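Local atomic coordinates of putative PLP-dependent aminotransferase (Bacillus cereus ATCC 10987, PDB entry 3JU7), a protein that probably acts as a pyridoxal phosphate-dependent aminotransferase of the DegT/DnrJ/EryC1 family, transferring amino groups between substrates. Residues Thr58-Leu64 against Phe231-Met235; Tyr31-Gly35 against Ile212-Asn217. One frame throughout, in Å; residues are numbered along the deposited sequence.

How the interactions relate
The four segments interleave along the chain: 31-35, 58-64, 212-217, 231-235, so interactions 1 and 2 cross in sequence, while their centres lie about 9 Å apart. Segment 212-217 ends helix 206-215; the loop holding 231-235 leads on to helix 237-248. The two come together through a probable hydrogen bond between Phe231 N and Met215 O (2.8 Å). Another, Lys234 NZ to Asn33 OD1 (3.1 Å), joins loop 31-35 to 231-235, and one acetate ion, probably from the crystallisation liquor, hydrogen-bonds to both residues. Interaction 1 sets the turn between strand 55-59 and helix 62-73 on loop 231-235, interaction 2 sets loop 31-35 on the end of helix 206-215, and both lie beside the second subunit.

Interaction 1. Residues Thr58-Leu64 against Phe231-Met235; sequences TVANATL and FNCKM. With ACT (acetate ion), chain F.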
loop_
_atom_site.group_PDB
_atom_site.type_symbol
_atom_site.label_atom_id
_atom_site.label_comp_id
_atom_site.label_asym_id
_atom_site.label_seq_id
_atom_site.Cartn_x
_atom_site.Cartn_y
_atom_site.Cartn_z
ATOM N N THR A 58 -8.576 4.661 -7.930
ATOM C CA THR A 58 -8.048 3.359 -7.499
ATOM C C THR A 58 -7.053 3.597 -6.362
ATOM O O THR A 58 -6.555 4.707 -6.212
ATOM C CB THR A 58 -7.379 2.610 -8.631
ATOM O OG1 THR A 58 -6.283 3.386 -9.138
ATOM C CG2 THR A 58 -8.387 2.322 -9.789
ATOM N N VAL A 59 -6.845 2.582 -5.519
ATOM C CA VAL A 59 -5.795 2.604 -4.494
ATOM C C VAL A 59 -5.161 1.215 -4.456
ATOM O O VAL A 59 -5.717 0.279 -5.016
ATOM C CB VAL A 59 -6.317 3.000 -3.115
ATOM C CG1 VAL A 59 -6.756 4.464 -3.136
ATOM C CG2 VAL A 59 -7.458 2.070 -2.676
ATOM N N ALA A 60 -4.015 1.065 -3.787
ATOM C CA ALA A 60 -3.272 -0.187 -3.872
ATOM C C ALA A 60 -3.962 -1.300 -3.105
ATOM O O ALA A 60 -3.813 -2.470 -3.437
ATOM C CB ALA A 60 -1.849 0.000 -3.424
ATOM N N ASN A 61 -4.704 -0.917 -2.068
ATOM C CA ASN A 61 -5.594 -1.800 -1.331
ATOM C C ASN A 61 -6.582 -0.940 -0.498
ATOM O O ASN A 61 -6.345 0.268 -0.265
ATOM C CB ASN A 61 -4.796 -2.839 -0.488
ATOM C CG ASN A 61 -4.026 -2.220 0.651
ATOM O OD1 ASN A 61 -4.614 -1.541 1.516
ATOM N ND2 ASN A 61 -2.713 -2.505 0.719
ATOM N N ALA A 62 -7.689 -1.541 -0.086
ATOM C CA ALA A 62 -8.772 -0.815 0.645
ATOM C C ALA A 62 -8.307 -0.327 1.996
ATOM O O ALA A 62 -8.808 0.676 2.481
ATOM C CB ALA A 62 -10.011 -1.699 0.840
ATOM N N THR A 63 -7.364 -1.037 2.618
ATOM C CA THR A 63 -6.879 -0.587 3.919
ATOM C C THR A 63 -6.233 0.778 3.794
ATOM O O THR A 63 -6.552 1.703 4.554
ATOM C CB THR A 63 -5.957 -1.594 4.580
ATOM O OG1 THR A 63 -6.653 -2.840 4.615
ATOM C CG2 THR A 63 -5.594 -1.107 6.006
ATOM N N LEU A 64 -5.397 0.919 2.774
ATOM C CA LEU A 64 -4.745 2.210 2.478
ATOM C C LEU A 64 -5.756 3.271 2.017
ATOM O O LEU A 64 -5.613 4.454 2.303
ATOM C CB LEU A 64 -3.700 2.037 1.400
ATOM C CG LEU A 64 -2.561 1.085 1.760
ATOM C CD1 LEU A 64 -1.824 0.757 0.459
ATOM C CD2 LEU A 64 -1.646 1.675 2.858
ATOM N N PHE A 231 1.261 9.555 1.168
ATOM C CA PHE A 231 2.097 8.368 1.160
ATOM C C PHE A 231 2.022 7.758 -0.231
ATOM O O PHE A 231 1.721 8.470 -1.206
ATOM C CB PHE A 231 1.719 7.410 2.329
ATOM C CG PHE A 231 0.266 6.987 2.382
ATOM C CD1 PHE A 231 -0.612 7.170 1.328
ATOM C CD2 PHE A 231 -0.188 6.272 3.467
ATOM C CE1 PHE A 231 -1.930 6.719 1.396
ATOM C CE2 PHE A 231 -1.517 5.816 3.525
ATOM C CZ PHE A 231 -2.385 6.046 2.483
ATOM N N ASN A 232 2.302 6.472 -0.359
ATOM C CA ASN A 232 2.125 5.776 -1.648
ATOM C C ASN A 232 1.052 4.740 -1.522
ATOM O O ASN A 232 1.250 3.749 -0.788
ATOM C CB ASN A 232 3.386 5.026 -2.053
ATOM C CG ASN A 232 3.319 4.448 -3.475
ATOM O OD1 ASN A 232 2.289 4.550 -4.173
ATOM N ND2 ASN A 232 4.469 3.886 -3.938
ATOM N N CYS A 233 -0.058 4.956 -2.212
ATOM C CA CYS A 233 -1.088 3.924 -2.328
ATOM C C CYS A 233 -1.552 3.818 -3.768
ATOM O O CYS A 233 -2.690 3.471 -4.022
ATOM C CB CYS A 233 -2.265 4.206 -1.395
ATOM S SG CYS A 233 -3.276 5.676 -1.882
ATOM N N LYS A 234 -0.626 4.086 -4.697
ATOM C CA LYS A 234 -0.869 3.961 -6.126
ATOM C C LYS A 234 -1.004 2.496 -6.548
ATOM O O LYS A 234 -0.223 1.646 -6.154
ATOM C CB LYS A 234 0.255 4.643 -6.943
ATOM C CG LYS A 234 0.403 6.132 -6.616
ATOM C CD LYS A 234 1.570 6.819 -7.244
ATOM C CE LYS A 234 2.880 6.666 -6.504
ATOM N NZ LYS A 234 3.517 5.394 -6.664
HETATM N N MSE A 235 -2.002 2.276 -7.384
HETATM C CA MSE A 235 -2.239 1.014 -8.052
HETATM C C MSE A 235 -1.475 0.975 -9.385
HETATM O O MSE A 235 -1.571 1.894 -10.214
HETATM C CB MSE A 235 -3.746 0.831 -8.310
HETATM C CG MSE A 235 -4.083 -0.364 -9.191
HETATM SE SE MSE A 235 -5.938 -0.681 -9.587
HETATM C CE MSE A 235 -6.387 -1.258 -7.816
HETATM C C ACT F . 6.809 6.639 -6.718
HETATM O O ACT F . 6.064 7.340 -7.484
HETATM O OXT ACT F . 6.245 5.770 -6.012
HETATM C CH3 ACT F . 8.300 6.790 -6.671
HETATM O O HOH W 1 -3.956 4.440 -7.882
HETATM O O HOH W 2 -3.986 5.896 -5.640
#
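Cys233, Met235 and Leu64 bury the most surface where the turn from strand 55-59 into helix 62-73 meets the irregular loop 231-235. Cys233 points toward the turn: its CB lies 3.8 Å from Leu64 CB and its SG 3.9 Å from Val59 CG1; the small cysteine side chain suits the tight gap between strand end and helix start. Cys233 O accepts a weak hydrogen bond from Ala60 N (2.8 Å) and a CA-H...O contact from Val59 CA (3.3 Å). The long, unbranched Met235, a selenomethionine, runs along the strand end until its CE lies 3.3 Å from Val59 O. Leu64 adds an apolar contact, CD2 to Phe231 CE2 at 4.2 Å, while its O sits at the edge of that ring. One water links Thr58 OG1 to Met235 N and a second links Thr58 O to Cys233 O; Thr58 OG1 also hydrogen-bonds to Asn38. Asn232 OD1 accepts from Lys234 N (3.0 Å), an Asx turn. Asn61 N-caps the helix, OD1 accepting from Leu64 N at 2.9 Å. Just beyond, Ala62 N and Thr63 OG1 hydrogen-bond the phosphate of pyridoxal phosphate-modified Lys191, the helix-N-terminus phosphate site characteristic of fold type I PLP enzymes.

Interaction 2. Residues Tyr31-Gly35 against Ile212-Asn217; sequences YTNYG and IKRMGN. With ACT (acetate ion), chain F.
Tyr34 fits its ring between Asn217 CB, at its edge, and the Lys213 side chain, with the largest share of the buried surface. Asn33 (62/59) and Tyr34 (58/47) adopt left-handed helical backbone angles; the CA-to-CB bond of Tyr34 points toward the helix end, and its m rotamer brings OH within 2.6 Å of Lys213 O, to which it donates. CA atoms stay 8.7 Å apart for Tyr34 and Lys213 and 7.6 Å for Asn33 and Asn217, so side chains span the gap. The helix is ending there: Gly216 N still reaches Ile212 O (3.0 Å), but Asn217 N turns to Arg214 O (2.9 Å), and the phenol reaches across from loop 31-35. Tyr34 CE2 lies 4.1 Å from Asn217 CB, and Tyr34 CD1 3.7 Å from Lys213 NZ, salt-bridged to Glu42 and hydrogen-bonded to Thr57. Glycine suits position 216: a CB would sit 3.3 Å from Tyr34 OH. Asn33 ND2 hydrogen-bonds O of an acetate (2.9 Å), probably from the crystallisation liquor. The contact is a tyrosine side-chain hydrogen bond to a last-turn helix carbonyl, with loop 31-35 leading into helix 36-48, Tyr34 also touching strand 55-59, and Ile212 and Met215 packing on helix 62-73.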
loop_
_atom_site.group_PDB
_atom_site.type_symbol
_atom_site.label_atom_id
_atom_site.label_comp_id
_atom_site.label_asym_id
_atom_site.label_seq_id
_atom_site.Cartn_x
_atom_site.Cartn_y
_atom_site.Cartn_z
ATOM N N TYR A 31 3.848 2.176 -16.510
ATOM C CA TYR A 31 3.604 1.048 -15.627
ATOM C C TYR A 31 2.876 1.363 -14.322
ATOM O O TYR A 31 2.361 0.440 -13.692
ATOM C CB TYR A 31 4.932 0.385 -15.268
ATOM C CG TYR A 31 5.701 -0.002 -16.498
ATOM C CD1 TYR A 31 5.371 -1.140 -17.218
ATOM C CD2 TYR A 31 6.746 0.779 -16.958
ATOM C CE1 TYR A 31 6.047 -1.475 -18.388
ATOM C CE2 TYR A 31 7.457 0.428 -18.109
ATOM C CZ TYR A 31 7.102 -0.695 -18.824
ATOM O OH TYR A 31 7.815 -1.043 -19.960
ATOM N N THR A 32 2.829 2.628 -13.918
ATOM C CA THR A 32 2.129 3.000 -12.698
ATOM C C THR A 32 1.902 4.519 -12.625
ATOM O O THR A 32 2.038 5.214 -13.635
ATOM C CB THR A 32 2.924 2.502 -11.432
ATOM O OG1 THR A 32 2.162 2.777 -10.228
ATOM C CG2 THR A 32 4.327 3.128 -11.423
ATOM N N ASN A 33 1.517 5.016 -11.451
ATOM C CA ASN A 33 1.291 6.447 -11.220
ATOM C C ASN A 33 0.165 7.033 -12.098
ATOM O O ASN A 33 0.388 7.936 -12.912
ATOM C CB ASN A 33 2.618 7.236 -11.357
ATOM C CG ASN A 33 3.618 6.911 -10.216
ATOM O OD1 ASN A 33 3.654 5.784 -9.687
ATOM N ND2 ASN A 33 4.423 7.903 -9.835
ATOM N N TYR A 34 -1.035 6.474 -11.944
ATOM C CA TYR A 34 -2.219 6.957 -12.642
ATOM C C TYR A 34 -2.037 6.929 -14.167
ATOM O O TYR A 34 -2.356 7.881 -14.879
ATOM C CB TYR A 34 -2.575 8.341 -12.139
ATOM C CG TYR A 34 -2.693 8.425 -10.609
ATOM C CD1 TYR A 34 -3.632 7.680 -9.920
ATOM C CD2 TYR A 34 -1.904 9.275 -9.869
ATOM C CE1 TYR A 34 -3.790 7.775 -8.537
ATOM C CE2 TYR A 34 -2.042 9.355 -8.461
ATOM C CZ TYR A 34 -2.993 8.607 -7.811
ATOM O OH TYR A 34 -3.150 8.672 -6.422
ATOM N N GLY A 35 -1.534 5.802 -14.662
ATOM C CA GLY A 35 -1.365 5.591 -16.077
ATOM C C GLY A 35 -2.663 5.448 -16.862
ATOM O O GLY A 35 -3.760 5.450 -16.311
ATOM N N ILE A 212 -7.392 13.095 -2.786
ATOM C CA ILE A 212 -6.953 11.755 -2.373
ATOM C C ILE A 212 -5.906 11.273 -3.375
ATOM O O ILE A 212 -4.939 10.611 -3.002
ATOM C CB ILE A 212 -8.111 10.706 -2.345
ATOM C CG1 ILE A 212 -8.947 10.851 -1.085
ATOM C CG2 ILE A 212 -7.523 9.255 -2.437
ATOM C CD1 ILE A 212 -8.493 10.068 0.103
ATOM N N LYS A 213 -6.114 11.592 -4.655
ATOM C CA LYS A 213 -5.159 11.193 -5.671
ATOM C C LYS A 213 -3.770 11.715 -5.339
ATOM O O LYS A 213 -2.782 10.988 -5.411
ATOM C CB LYS A 213 -5.610 11.642 -7.082
ATOM C CG LYS A 213 -6.455 10.560 -7.761
ATOM C CD LYS A 213 -7.291 11.048 -8.949
ATOM C CE LYS A 213 -7.592 9.970 -10.014
ATOM N NZ LYS A 213 -7.175 8.559 -9.681
ATOM N N ARG A 214 -3.704 12.981 -4.948
ATOM C CA ARG A 214 -2.434 13.568 -4.616
ATOM C C ARG A 214 -1.865 12.924 -3.362
ATOM O O ARG A 214 -0.672 12.657 -3.328
ATOM C CB ARG A 214 -2.577 15.055 -4.375
ATOM C CG ARG A 214 -2.851 15.891 -5.640
ATOM C CD ARG A 214 -2.749 17.363 -5.221
ATOM N NE ARG A 214 -3.164 18.254 -6.280
ATOM C CZ ARG A 214 -2.905 19.552 -6.329
ATOM N NH1 ARG A 214 -2.212 20.147 -5.374
ATOM N NH2 ARG A 214 -3.309 20.249 -7.377
HETATM N N MSE A 215 -2.714 12.700 -2.354
HETATM C CA MSE A 215 -2.261 12.053 -1.115
HETATM C C MSE A 215 -1.593 10.688 -1.354
HETATM O O MSE A 215 -0.591 10.371 -0.754
HETATM C CB MSE A 215 -3.420 11.900 -0.127
HETATM C CG MSE A 215 -3.840 13.209 0.451
HETATM SE SE MSE A 215 -5.367 13.047 1.620
HETATM C CE MSE A 215 -4.631 11.659 2.889
ATOM N N GLY A 216 -2.158 9.905 -2.265
ATOM C CA GLY A 216 -1.590 8.619 -2.607
ATOM C C GLY A 216 -0.334 8.677 -3.463
ATOM O O GLY A 216 0.219 7.633 -3.786
ATOM N N ASN A 217 0.078 9.890 -3.843
ATOM C CA ASN A 217 1.314 10.165 -4.566
ATOM C C ASN A 217 2.076 11.225 -3.771
ATOM O O ASN A 217 2.433 12.293 -4.288
ATOM C CB ASN A 217 1.001 10.651 -6.011
ATOM C CG ASN A 217 2.264 10.854 -6.868
ATOM O OD1 ASN A 217 3.243 10.090 -6.787
ATOM N ND2 ASN A 217 2.232 11.875 -7.698
HETATM C C ACT F . 6.809 6.639 -6.718
HETATM O O ACT F . 6.064 7.340 -7.484
HETATM O OXT ACT F . 6.245 5.770 -6.012
HETATM C CH3 ACT F . 8.300 6.790 -6.671
#